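Local coordinates for protein beta-n-acetylhexosaminidase (Streptococcus pneumoniae, PDB 4AZI) that probably removes terminal beta-linked N-acetylglucosamine residues from glycans as a family 20 glycoside hydrolase module of the pneumococcal exo-beta-D-N-acetylglucosaminidase StrH, at residues V31-E36 and L345-A350; R52-D57 and K74-G79; M58-N63 and I163-D168. The protein carries 2 engineered substitutions. All blocks are in the same frame, centred on the assembly; numbering follows the deposited sequence.

Contact 1. Residues V31-E36 and L345-A350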
ATOM      1  N   VAL A  31       1.821  11.141   7.339  1.00 14.47           N
ATOM      2  CA  VAL A  31       0.401  11.225   7.727  1.00 14.32           C
ATOM      3  C   VAL A  31      -0.067  12.688   7.799  1.00 14.54           C
ATOM      4  O   VAL A  31      -1.107  13.043   7.233  1.00 14.39           O
ATOM      5  CB  VAL A  31       0.149  10.520   9.091  1.00 14.33           C
ATOM      6  CG1 VAL A  31      -1.173  10.954   9.711  1.00 14.05           C
ATOM      7  CG2 VAL A  31       0.187   9.007   8.932  1.00 13.84           C
ATOM      8  N   ASP A  32       0.727  13.513   8.487  1.00 14.67           N
ATOM      9  CA  ASP A  32       0.517  14.965   8.603  1.00 14.95           C
ATOM     10  C   ASP A  32       0.400  15.651   7.253  1.00 14.71           C
ATOM     11  O   ASP A  32      -0.532  16.422   7.018  1.00 14.69           O
ATOM     12  CB  ASP A  32       1.692  15.617   9.349  1.00 14.87           C
ATOM     13  CG  ASP A  32       1.697  15.311  10.827  1.00 15.31           C
ATOM     14  OD1 ASP A  32       0.697  14.765  11.334  0.50 15.08           O
ATOM     15  OD2 ASP A  32       2.710  15.641  11.483  0.50 14.84           O
ATOM     16  N   LYS A  33       1.374  15.385   6.383  1.00 14.82           N
ATOM     17  CA  LYS A  33       1.395  15.959   5.048  1.00 14.84           C
ATOM     18  C   LYS A  33       0.227  15.467   4.211  1.00 14.47           C
ATOM     19  O   LYS A  33      -0.334  16.237   3.444  1.00 14.43           O
ATOM     20  CB  LYS A  33       2.717  15.657   4.334  1.00 15.26           C
ATOM     21  CG  LYS A  33       2.979  16.542   3.127  1.00 15.79           C
ATOM     22  CD  LYS A  33       3.132  18.000   3.538  1.00 16.59           C
ATOM     23  CE  LYS A  33       3.314  18.907   2.336  1.00 17.09           C
ATOM     24  NZ  LYS A  33       3.397  20.343   2.746  1.00 17.48           N
ATOM     25  N   ALA A  34      -0.133  14.194   4.361  1.00 14.22           N
ATOM     26  CA  ALA A  34      -1.300  13.643   3.662  1.00 13.87           C
ATOM     27  C   ALA A  34      -2.592  14.305   4.137  1.00 13.66           C
ATOM     28  O   ALA A  34      -3.453  14.648   3.333  1.00 13.46           O
ATOM     29  CB  ALA A  34      -1.373  12.137   3.839  1.00 13.60           C
ATOM     30  N   SER A  35      -2.707  14.496   5.448  1.00 13.98           N
ATOM     31  CA  SER A  35      -3.879  15.138   6.041  1.00 14.29           C
ATOM     32  C   SER A  35      -4.056  16.589   5.586  1.00 14.23           C
ATOM     33  O   SER A  35      -5.183  17.040   5.373  1.00 14.42           O
ATOM     34  CB  SER A  35      -3.816  15.082   7.565  1.00 14.32           C
ATOM     35  OG  SER A  35      -4.948  15.730   8.114  1.00 15.31           O
ATOM     36  N   GLU A  36      -2.950  17.319   5.442  1.00 14.22           N
ATOM     37  CA  GLU A  36      -3.039  18.716   5.046  1.00 14.66           C
ATOM     38  C   GLU A  36      -3.398  18.851   3.569  1.00 13.92           C
ATOM     39  O   GLU A  36      -4.118  19.779   3.176  1.00 13.83           O
ATOM     40  CB  GLU A  36      -1.736  19.463   5.352  1.00 15.92           C
ATOM     41  CG  GLU A  36      -0.817  19.640   4.153  1.00 17.79           C
ATOM     42  CD  GLU A  36       0.214  20.738   4.349  1.00 18.95           C
ATOM     43  OE1 GLU A  36       0.994  20.652   5.320  1.00 20.10           O
ATOM     44  OE2 GLU A  36       0.242  21.678   3.524  1.00 19.63           O
ATOM     45  N   LEU A 345       6.107  15.873  -4.462  1.00 16.41           N
ATOM     46  CA  LEU A 345       5.362  14.948  -5.312  1.00 15.88           C
ATOM     47  C   LEU A 345       3.905  14.831  -4.851  1.00 15.28           C
ATOM     48  O   LEU A 345       2.985  14.938  -5.664  1.00 14.88           O
ATOM     49  CB  LEU A 345       6.053  13.577  -5.349  1.00 16.02           C
ATOM     50  CG  LEU A 345       5.566  12.506  -6.329  1.00 16.06           C
ATOM     51  CD1 LEU A 345       5.440  13.029  -7.751  1.00 16.14           C
ATOM     52  CD2 LEU A 345       6.503  11.306  -6.289  1.00 16.15           C
ATOM     53  N   MET A 346       3.711  14.636  -3.544  1.00 14.57           N
ATOM     54  CA  MET A 346       2.381  14.598  -2.948  1.00 14.54           C
ATOM     55  C   MET A 346       1.585  15.873  -3.202  1.00 14.39           C
ATOM     56  O   MET A 346       0.410  15.803  -3.537  1.00 13.67           O
ATOM     57  CB  MET A 346       2.463  14.346  -1.443  1.00 14.52           C
ATOM     58  CG  MET A 346       2.886  12.939  -1.074  1.00 14.84           C
ATOM     59  SD  MET A 346       3.174  12.783   0.691  1.00 15.22           S
ATOM     60  CE  MET A 346       1.492  12.834   1.312  1.00 14.97           C
ATOM     61  N   THR A 347       2.231  17.027  -3.025  1.00 14.11           N
ATOM     62  CA  THR A 347       1.580  18.326  -3.199  1.00 14.30           C
ATOM     63  C   THR A 347       1.137  18.539  -4.651  1.00 14.50           C
ATOM     64  O   THR A 347       0.013  18.983  -4.900  1.00 14.69           O
ATOM     65  CB  THR A 347       2.504  19.479  -2.736  1.00 14.19           C
ATOM     66  OG1 THR A 347       2.867  19.273  -1.365  1.00 13.85           O
ATOM     67  CG2 THR A 347       1.817  20.833  -2.877  1.00 14.40           C
ATOM     68  N   ALA A 348       2.016  18.200  -5.594  1.00 14.29           N
ATOM     69  CA  ALA A 348       1.715  18.300  -7.025  1.00 14.72           C
ATOM     70  C   ALA A 348       0.474  17.492  -7.437  1.00 14.42           C
ATOM     71  O   ALA A 348      -0.394  18.004  -8.146  1.00 14.22           O
ATOM     72  CB  ALA A 348       2.925  17.882  -7.848  1.00 14.74           C
ATOM     73  N   PHE A 349       0.393  16.245  -6.975  1.00 14.24           N
ATOM     74  CA  PHE A 349      -0.770  15.373  -7.235  1.00 14.11           C
ATOM     75  C   PHE A 349      -2.059  15.971  -6.644  1.00 14.31           C
ATOM     76  O   PHE A 349      -3.103  15.967  -7.293  1.00 14.17           O
ATOM     77  CB  PHE A 349      -0.507  13.960  -6.694  1.00 13.88           C
ATOM     78  CG  PHE A 349      -1.451  12.899  -7.221  1.00 14.25           C
ATOM     79  CD1 PHE A 349      -1.833  12.870  -8.565  1.00 14.13           C
ATOM     80  CD2 PHE A 349      -1.927  11.898  -6.373  1.00 14.40           C
ATOM     81  CE1 PHE A 349      -2.693  11.880  -9.040  1.00 14.58           C
ATOM     82  CE2 PHE A 349      -2.785  10.908  -6.843  1.00 14.39           C
ATOM     83  CZ  PHE A 349      -3.164  10.898  -8.180  1.00 14.57           C
ATOM     84  N   ALA A 350      -1.976  16.498  -5.423  1.00 14.44           N
ATOM     85  CA  ALA A 350      -3.128  17.148  -4.796  1.00 14.91           C
ATOM     86  C   ALA A 350      -3.519  18.426  -5.545  1.00 15.38           C
ATOM     87  O   ALA A 350      -4.702  18.655  -5.806  1.00 15.34           O
ATOM     88  CB  ALA A 350      -2.852  17.442  -3.328  1.00 14.75           C
TER
HETATM   89  O   HOH W   1       3.008  21.568   0.406  1.00 19.48           O
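The peptide group between K33 and A34 presents one flat face to M346, whose terminal methyl sits over the nitrogen end of that face: M346 CE lies 3.7 Å from A34 N, nearly along the normal to the peptide plane. The second flat group is the carboxylate of E36, and K33 NZ stands above its face rather than at its edge, 3.5 Å from E36 OE2, in a salt bridge along the same helix. M346 runs out extended as far as its sulfur and bends at the last torsion (chi3 73°), which swings the methyl onto the backbone of 31-36. The same methyl packs against A34 CB at 3.9 Å, while L37 touches M346 farther along helix 24-37. Toward solvent the contact turns polar. The aliphatic part of K33 passes T347, with K33 CE 3.7 Å from T347 OG1, and the two polar ends are joined through a water that accepts from K33 NZ at 2.7 Å and donates to T347 OG1 at 2.9 Å. T347 OG1 also bonds the carbonyl oxygen of F343 one turn earlier, a tie that fixes the rotation of the hydroxyl. K33 NZ is thus shared between carboxylate and water, consistent with a lysine that stays charged. The axes of 31-36 and 345-350 approach to 10.4 Å and cross at -17°, a nearly parallel pairing of segments on helix 24-37, which follows the first barrel strand, and helix 339-352, which follows the last: the neighbours that close the outer helical ring of a TIM barrel.

Contact 2. Residues R52-D57 and K74-G79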
ATOM      1  N   ARG A  52       9.735  -5.556   7.820  1.00 12.59           N
ATOM      2  CA  ARG A  52      10.058  -4.552   8.829  1.00 12.67           C
ATOM      3  C   ARG A  52       8.917  -4.279   9.808  1.00 12.89           C
ATOM      4  O   ARG A  52       8.646  -3.126  10.172  1.00 13.29           O
ATOM      5  CB  ARG A  52      10.545  -3.265   8.147  1.00 12.73           C
ATOM      6  CG  ARG A  52      11.674  -3.511   7.151  1.00 12.65           C
ATOM      7  CD  ARG A  52      12.426  -2.238   6.788  1.00 12.66           C
ATOM      8  NE  ARG A  52      13.550  -2.539   5.899  1.00 12.31           N
ATOM      9  CZ  ARG A  52      14.763  -2.902   6.314  1.00 12.04           C
ATOM     10  NH1 ARG A  52      15.026  -2.994   7.608  1.00 12.04           N
ATOM     11  NH2 ARG A  52      15.717  -3.166   5.431  1.00 11.93           N
ATOM     12  N   PHE A  53       8.256  -5.352  10.227  1.00 12.87           N
ATOM     13  CA  PHE A  53       7.217  -5.279  11.250  1.00 12.61           C
ATOM     14  C   PHE A  53       7.170  -6.571  12.046  1.00 12.65           C
ATOM     15  O   PHE A  53       6.963  -7.653  11.491  1.00 13.14           O
ATOM     16  CB  PHE A  53       5.850  -4.980  10.623  1.00 12.08           C
ATOM     17  CG  PHE A  53       4.717  -4.893  11.615  1.00 11.56           C
ATOM     18  CD1 PHE A  53       4.895  -4.304  12.867  1.00 11.32           C
ATOM     19  CD2 PHE A  53       3.456  -5.372  11.280  1.00 11.29           C
ATOM     20  CE1 PHE A  53       3.840  -4.214  13.769  1.00 11.06           C
ATOM     21  CE2 PHE A  53       2.394  -5.281  12.174  1.00 11.31           C
ATOM     22  CZ  PHE A  53       2.588  -4.701  13.422  1.00 11.26           C
ATOM     23  N   LEU A  54       7.360  -6.439  13.354  1.00 12.93           N
ATOM     24  CA  LEU A  54       7.209  -7.556  14.280  1.00 12.93           C
ATOM     25  C   LEU A  54       6.124  -7.267  15.304  1.00 12.96           C
ATOM     26  O   LEU A  54       6.112  -6.202  15.932  1.00 12.87           O
ATOM     27  CB  LEU A  54       8.520  -7.854  15.006  1.00 12.97           C
ATOM     28  CG  LEU A  54       9.770  -8.127  14.172  1.00 12.87           C
ATOM     29  CD1 LEU A  54      11.005  -8.037  15.063  1.00 12.91           C
ATOM     30  CD2 LEU A  54       9.664  -9.487  13.499  1.00 12.77           C
ATOM     31  N   LEU A  55       5.217  -8.226  15.453  1.00 12.50           N
ATOM     32  CA  LEU A  55       4.221  -8.205  16.509  1.00 13.02           C
ATOM     33  C   LEU A  55       4.876  -8.595  17.830  1.00 13.21           C
ATOM     34  O   LEU A  55       5.934  -9.226  17.839  1.00 12.89           O
ATOM     35  CB  LEU A  55       3.101  -9.207  16.203  1.00 12.61           C
ATOM     36  CG  LEU A  55       2.467  -9.234  14.810  1.00 12.82           C
ATOM     37  CD1 LEU A  55       1.691 -10.526  14.598  1.00 12.25           C
ATOM     38  CD2 LEU A  55       1.584  -8.012  14.595  1.00 12.35           C
ATOM     39  N   ASP A  56       4.223  -8.253  18.937  1.00 13.64           N
ATOM     40  CA  ASP A  56       4.693  -8.648  20.261  1.00 14.16           C
ATOM     41  C   ASP A  56       4.788 -10.162  20.413  1.00 14.45           C
ATOM     42  O   ASP A  56       5.773 -10.658  20.957  1.00 14.18           O
ATOM     43  CB  ASP A  56       3.814  -8.047  21.355  1.00 14.35           C
ATOM     44  CG  ASP A  56       3.912  -6.535  21.410  1.00 14.80           C
ATOM     45  OD1 ASP A  56       4.989  -5.993  21.084  1.00 14.94           O
ATOM     46  OD2 ASP A  56       2.911  -5.889  21.778  1.00 15.32           O
ATOM     47  N   ASP A  57       3.768 -10.879  19.930  1.00 14.63           N
ATOM     48  CA  ASP A  57       3.800 -12.339  19.862  1.00 15.42           C
ATOM     49  C   ASP A  57       3.880 -12.840  18.423  1.00 15.47           C
ATOM     50  O   ASP A  57       2.939 -12.673  17.639  1.00 15.39           O
ATOM     51  CB  ASP A  57       2.575 -12.983  20.538  1.00 15.75           C
ATOM     52  CG  ASP A  57       2.583 -14.500  20.404  1.00 16.13           C
ATOM     53  OD1 ASP A  57       3.680 -15.088  20.413  1.00 16.25           O
ATOM     54  OD2 ASP A  57       1.506 -15.115  20.282  1.00 17.16           O
ATOM     55  N   LYS A  74      13.867 -13.596  15.819  1.00 16.34           N
ATOM     56  CA  LYS A  74      15.292 -13.683  15.494  1.00 16.29           C
ATOM     57  C   LYS A  74      15.515 -14.030  14.018  1.00 15.44           C
ATOM     58  O   LYS A  74      16.344 -13.413  13.348  1.00 15.13           O
ATOM     59  CB  LYS A  74      15.989 -14.691  16.413  1.00 16.93           C
ATOM     60  CG  LYS A  74      17.500 -14.730  16.263  1.00 18.39           C
ATOM     61  CD  LYS A  74      18.177 -15.342  17.484  1.00 19.13           C
ATOM     62  CE  LYS A  74      19.638 -15.660  17.200  1.00 19.64           C
ATOM     63  NZ  LYS A  74      19.790 -16.743  16.189  1.00 20.16           N
ATOM     64  N   ALA A  75      14.758 -15.005  13.521  1.00 14.90           N
ATOM     65  CA  ALA A  75      14.847 -15.431  12.132  1.00 14.45           C
ATOM     66  C   ALA A  75      14.509 -14.300  11.150  1.00 14.35           C
ATOM     67  O   ALA A  75      15.246 -14.069  10.188  1.00 14.53           O
ATOM     68  CB  ALA A  75      13.944 -16.633  11.898  1.00 14.60           C
ATOM     69  N   ILE A  76      13.394 -13.609  11.404  1.00 13.54           N
ATOM     70  CA  ILE A  76      12.936 -12.494  10.574  1.00 13.14           C
ATOM     71  C   ILE A  76      13.935 -11.332  10.582  1.00 13.27           C
ATOM     72  O   ILE A  76      14.264 -10.786   9.531  1.00 12.88           O
ATOM     73  CB  ILE A  76      11.534 -12.007  11.001  1.00 12.84           C
ATOM     74  CG1 ILE A  76      10.484 -13.062  10.639  1.00 12.60           C
ATOM     75  CG2 ILE A  76      11.208 -10.667  10.345  1.00 12.70           C
ATOM     76  CD1 ILE A  76       9.098 -12.755  11.170  1.00 12.75           C
ATOM     77  N   ILE A  77      14.418 -10.964  11.766  1.00 13.61           N
ATOM     78  CA  ILE A  77      15.454  -9.940  11.858  1.00 14.32           C
ATOM     79  C   ILE A  77      16.653 -10.331  10.978  1.00 14.75           C
ATOM     80  O   ILE A  77      17.124  -9.524  10.172  1.00 14.90           O
ATOM     81  CB  ILE A  77      15.848  -9.628  13.319  1.00 14.38           C
ATOM     82  CG1 ILE A  77      14.682  -8.918  14.020  1.00 14.89           C
ATOM     83  CG2 ILE A  77      17.089  -8.744  13.362  1.00 14.42           C
ATOM     84  CD1 ILE A  77      14.757  -8.884  15.535  1.00 15.58           C
ATOM     85  N   GLU A  78      17.106 -11.577  11.103  1.00 15.34           N
ATOM     86  CA  GLU A  78      18.177 -12.101  10.243  1.00 16.07           C
ATOM     87  C   GLU A  78      17.860 -12.067   8.746  1.00 15.60           C
ATOM     88  O   GLU A  78      18.703 -11.673   7.946  1.00 15.00           O
ATOM     89  CB  GLU A  78      18.591 -13.505  10.682  1.00 17.34           C
ATOM     90  CG  GLU A  78      19.593 -13.485  11.830  1.00 19.30           C
ATOM     91  CD  GLU A  78      19.496 -14.697  12.737  1.00 20.97           C
ATOM     92  OE1 GLU A  78      18.788 -15.672  12.386  1.00 21.94           O
ATOM     93  OE2 GLU A  78      20.116 -14.663  13.821  1.00 22.25           O
ATOM     94  N   GLY A  79      16.656 -12.488   8.365  1.00 15.43           N
ATOM     95  CA  GLY A  79      16.225 -12.379   6.964  1.00 15.12           C
ATOM     96  C   GLY A  79      16.247 -10.932   6.466  1.00 15.01           C
ATOM     97  O   GLY A  79      16.702 -10.640   5.352  1.00 14.73           O
TER
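In the long excursion that joins the second strand of the TIM barrel, 41-45, to helix 94-106, the chain folds back on itself where L54 packs against I76 and I77 of helix 69-83. The contact is wholly apolar, and the forked end of L54 carries it. Its CD2 branch goes to I76, lying 3.7 Å from I76 CG2 and 4.1 Å from I76 CD1, so that this methyl rests against both arms of the isoleucine. Its CD1 branch goes to I77 and meets I77 CD1 at 3.9 Å, the two side chains running at about a right angle. I77 offers its long arm, CG1 and CD1, which lie equally near L54 CD1; CG1 is set beside the backbone N (chi1 -69°). Between the two segments the chain makes the small hairpin of strands 60-62 and 65-67, an insertion in the usual strand-helix unit of the barrel. The backbone of L54 is hydrogen-bonded to L92, and I76 is further covered by L51 and by A127 of helix 122-130.

Contact 3. Residues M58-N63 and I163-D168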
ATOM      1  N   MET A  58       4.989 -13.497  18.106  1.00 15.53           N
ATOM      2  CA  MET A  58       5.251 -13.985  16.758  1.00 15.62           C
ATOM      3  C   MET A  58       5.244 -15.510  16.697  1.00 15.28           C
ATOM      4  O   MET A  58       5.860 -16.100  15.811  1.00 15.62           O
ATOM      5  CB  MET A  58       6.587 -13.426  16.240  1.00 15.39           C
ATOM      6  CG  MET A  58       6.553 -11.948  15.897  1.00 15.75           C
ATOM      7  SD  MET A  58       5.425 -11.550  14.544  1.00 16.64           S
ATOM      8  CE  MET A  58       6.340 -12.088  13.107  1.00 15.55           C
ATOM      9  N   THR A  59       4.546 -16.138  17.642  1.00 14.86           N
ATOM     10  CA  THR A  59       4.419 -17.593  17.681  1.00 14.76           C
ATOM     11  C   THR A  59       3.632 -18.062  16.462  1.00 14.65           C
ATOM     12  O   THR A  59       2.569 -17.524  16.161  1.00 14.50           O
ATOM     13  CB  THR A  59       3.703 -18.069  18.971  1.00 14.51           C
ATOM     14  OG1 THR A  59       4.429 -17.623  20.121  1.00 14.47           O
ATOM     15  CG2 THR A  59       3.583 -19.586  19.008  1.00 14.35           C
ATOM     16  N   ILE A  60       4.162 -19.071  15.775  1.00 15.06           N
ATOM     17  CA  ILE A  60       3.530 -19.616  14.578  1.00 15.23           C
ATOM     18  C   ILE A  60       3.283 -21.108  14.742  1.00 15.63           C
ATOM     19  O   ILE A  60       4.168 -21.849  15.171  1.00 15.88           O
ATOM     20  CB  ILE A  60       4.397 -19.363  13.308  1.00 14.81           C
ATOM     21  CG1 ILE A  60       4.545 -17.863  13.003  1.00 14.75           C
ATOM     22  CG2 ILE A  60       3.851 -20.116  12.100  1.00 15.11           C
ATOM     23  CD1 ILE A  60       3.248 -17.113  12.786  1.00 14.64           C
ATOM     24  N   THR A  61       2.074 -21.541  14.398  1.00 16.21           N
ATOM     25  CA  THR A  61       1.763 -22.959  14.326  1.00 16.80           C
ATOM     26  C   THR A  61       1.453 -23.352  12.886  1.00 16.68           C
ATOM     27  O   THR A  61       0.555 -22.800  12.272  1.00 16.47           O
ATOM     28  CB  THR A  61       0.572 -23.313  15.228  1.00 17.45           C
ATOM     29  OG1 THR A  61       0.833 -22.820  16.536  1.00 17.78           O
ATOM     30  CG2 THR A  61       0.371 -24.823  15.304  1.00 17.67           C
ATOM     31  N   ALA A  62       2.222 -24.308  12.371  1.00 17.22           N
ATOM     32  CA  ALA A  62       2.076 -24.825  11.014  1.00 17.90           C
ATOM     33  C   ALA A  62       2.875 -26.115  10.896  1.00 18.49           C
ATOM     34  O   ALA A  62       3.848 -26.321  11.626  1.00 19.03           O
ATOM     35  CB  ALA A  62       2.575 -23.811   9.991  1.00 17.58           C
ATOM     36  N   ASN A  63       2.460 -26.975   9.974  1.00 18.73           N
ATOM     37  CA  ASN A  63       3.195 -28.196   9.656  1.00 19.42           C
ATOM     38  C   ASN A  63       3.280 -29.162  10.833  1.00 19.25           C
ATOM     39  O   ASN A  63       4.257 -29.900  10.957  1.00 19.03           O
ATOM     40  CB  ASN A  63       4.598 -27.858   9.138  1.00 19.38           C
ATOM     41  CG  ASN A  63       4.566 -27.041   7.864  1.00 19.10           C
ATOM     42  OD1 ASN A  63       3.843 -27.372   6.928  1.00 19.27           O
ATOM     43  ND2 ASN A  63       5.354 -25.975   7.818  1.00 18.65           N
ATOM     44  N   ILE A 163       1.208 -14.747   7.650  1.00 10.86           N
ATOM     45  CA  ILE A 163       0.337 -13.686   7.130  1.00 10.93           C
ATOM     46  C   ILE A 163      -1.003 -13.638   7.865  1.00 10.96           C
ATOM     47  O   ILE A 163      -1.566 -12.561   8.051  1.00 10.88           O
ATOM     48  CB  ILE A 163       0.183 -13.763   5.599  1.00 10.92           C
ATOM     49  CG1 ILE A 163       1.470 -13.236   4.956  1.00 10.62           C
ATOM     50  CG2 ILE A 163      -0.998 -12.925   5.125  1.00 10.47           C
ATOM     51  CD1 ILE A 163       1.732 -13.781   3.582  1.00 11.41           C
ATOM     52  N   GLY A 164      -1.488 -14.805   8.288  1.00 11.44           N
ATOM     53  CA  GLY A 164      -2.654 -14.906   9.177  1.00 11.91           C
ATOM     54  C   GLY A 164      -2.505 -14.116  10.471  1.00 12.24           C
ATOM     55  O   GLY A 164      -3.427 -13.396  10.879  1.00 12.02           O
ATOM     56  N   LYS A 165      -1.354 -14.247  11.132  1.00 12.75           N
ATOM     57  CA  LYS A 165      -1.075 -13.486  12.356  1.00 13.46           C
ATOM     58  C   LYS A 165      -1.085 -11.984  12.108  1.00 12.92           C
ATOM     59  O   LYS A 165      -1.762 -11.258  12.832  1.00 12.84           O
ATOM     60  CB  LYS A 165       0.235 -13.915  13.026  1.00 14.59           C
ATOM     61  CG  LYS A 165       0.170 -15.274  13.703  1.00 16.24           C
ATOM     62  CD  LYS A 165      -0.842 -15.327  14.842  1.00 17.58           C
ATOM     63  CE  LYS A 165      -0.994 -16.766  15.314  1.00 18.96           C
ATOM     64  NZ  LYS A 165      -1.988 -16.942  16.411  1.00 20.71           N
ATOM     65  N   TYR A 166      -0.362 -11.519  11.084  1.00 12.13           N
ATOM     66  CA  TYR A 166      -0.412 -10.098  10.714  1.00 11.47           C
ATOM     67  C   TYR A 166      -1.847  -9.642  10.448  1.00 11.18           C
ATOM     68  O   TYR A 166      -2.259  -8.587  10.923  1.00 11.03           O
ATOM     69  CB  TYR A 166       0.481  -9.779   9.501  1.00 11.00           C
ATOM     70  CG  TYR A 166       1.972  -9.812   9.771  1.00 10.54           C
ATOM     71  CD1 TYR A 166       2.566  -8.913  10.663  1.00 10.61           C
ATOM     72  CD2 TYR A 166       2.795 -10.729   9.116  1.00 10.46           C
ATOM     73  CE1 TYR A 166       3.932  -8.938  10.907  1.00 10.17           C
ATOM     74  CE2 TYR A 166       4.166 -10.760   9.351  1.00 10.52           C
ATOM     75  CZ  TYR A 166       4.727  -9.860  10.250  1.00 10.38           C
ATOM     76  OH  TYR A 166       6.080  -9.878  10.486  1.00 10.56           O
ATOM     77  N   MET A 167      -2.607 -10.441   9.700  1.00 10.79           N
ATOM     78  CA  MET A 167      -4.007 -10.118   9.423  1.00 10.73           C
ATOM     79  C   MET A 167      -4.833 -10.060  10.723  1.00 10.83           C
ATOM     80  O   MET A 167      -5.726  -9.212  10.860  1.00 10.81           O
ATOM     81  CB  MET A 167      -4.619 -11.125   8.449  1.00 10.88           C
ATOM     82  CG  MET A 167      -4.188 -10.999   7.003  1.00 10.56           C
ATOM     83  SD  MET A 167      -5.055 -12.279   6.066  1.00 10.67           S
ATOM     84  CE  MET A 167      -4.646 -11.852   4.367  1.00 10.56           C
ATOM     85  N   ASP A 168      -4.506 -10.945  11.674  1.00 10.45           N
ATOM     86  CA  ASP A 168      -5.103 -10.932  13.011  1.00 10.50           C
ATOM     87  C   ASP A 168      -4.897  -9.581  13.719  1.00 10.56           C
ATOM     88  O   ASP A 168      -5.844  -9.030  14.290  1.00 10.56           O
ATOM     89  CB  ASP A 168      -4.626 -12.139  13.861  1.00 10.30           C
ATOM     90  CG  ASP A 168      -5.172 -13.488  13.334  1.00 10.65           C
ATOM     91  OD1 ASP A 168      -6.173 -13.472  12.609  1.00 10.23           O
ATOM     92  OD2 ASP A 168      -4.612 -14.571  13.636  1.00 11.06           O
TER
HETATM   93  O   HOH W   2      -0.006 -19.593  16.627  1.00 23.65           O
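K165 leaves helix 153-170 with its CB directed at the loop and strand of 58-63, and its chain then threads past I60 and T59. The chain bends at CB-CG (chi2 -62°), and CG, at the bend, meets the methyl I60 CD1 at 3.7 Å, the two side chains running antiparallel alongside each other. Beyond CD the chain is straight, and CE passes 3.7 Å from the backbone oxygen T59 O. At the tip, NZ reaches a water over a weak bond of 3.3 Å; the same water has weak bonds to T59 O and to T61 OG1, a loose polar network at the outer end of a mainly apolar contact. The helix is the one that precedes the fourth barrel strand, 176-180, and the segment it receives is the first strand of the small hairpin 60-62/65-67, together with the turn leading into it; the hairpin therefore lies against the outside of the TIM barrel's helical ring. I60 settles further among F158, A161 and L162 of the same helix. One residue on from K165, Y166 meets M58 in a Met-aromatic contact. M58 is bent at both chi2 and chi3, which curls the thioether back toward the ring: M58 SD stands 5.3 Å from the centroid of the Y166 ring, 37° off its normal, an oblique approach. The methyl comes in obliquely at the hydroxyl end of the ring, with M58 CE 3.4 Å from Y166 OH and 4.0 Å from Y166 CZ. The hydroxyl is hydrogen-bonded to the carbonyl oxygen of F53, which holds the tyrosine end in place beside the methionine.

Contacts 2 and 3 adjoin, with centres 12 Å apart, and both pin down the excursion after the second barrel strand: contact 2 against its own helix 69-83, contact 3 against barrel helix 153-170. They meet through M58 CE, 3.4 Å from I76 CD1, while L55 lies against K165 and Y166. Contact 1 is about 34 Å from contact 3, centre to centre, across the middle of the chain, and pairs two helices of the barrel ring itself. Contact 3 is mostly buried; the other two are only partly so. Contact 2 is purely aliphatic, whereas contacts 1 and 3 combine a buried methionine with a water-linked lysine toward the surface, firmly bonded in contact 1 and weakly in contact 3.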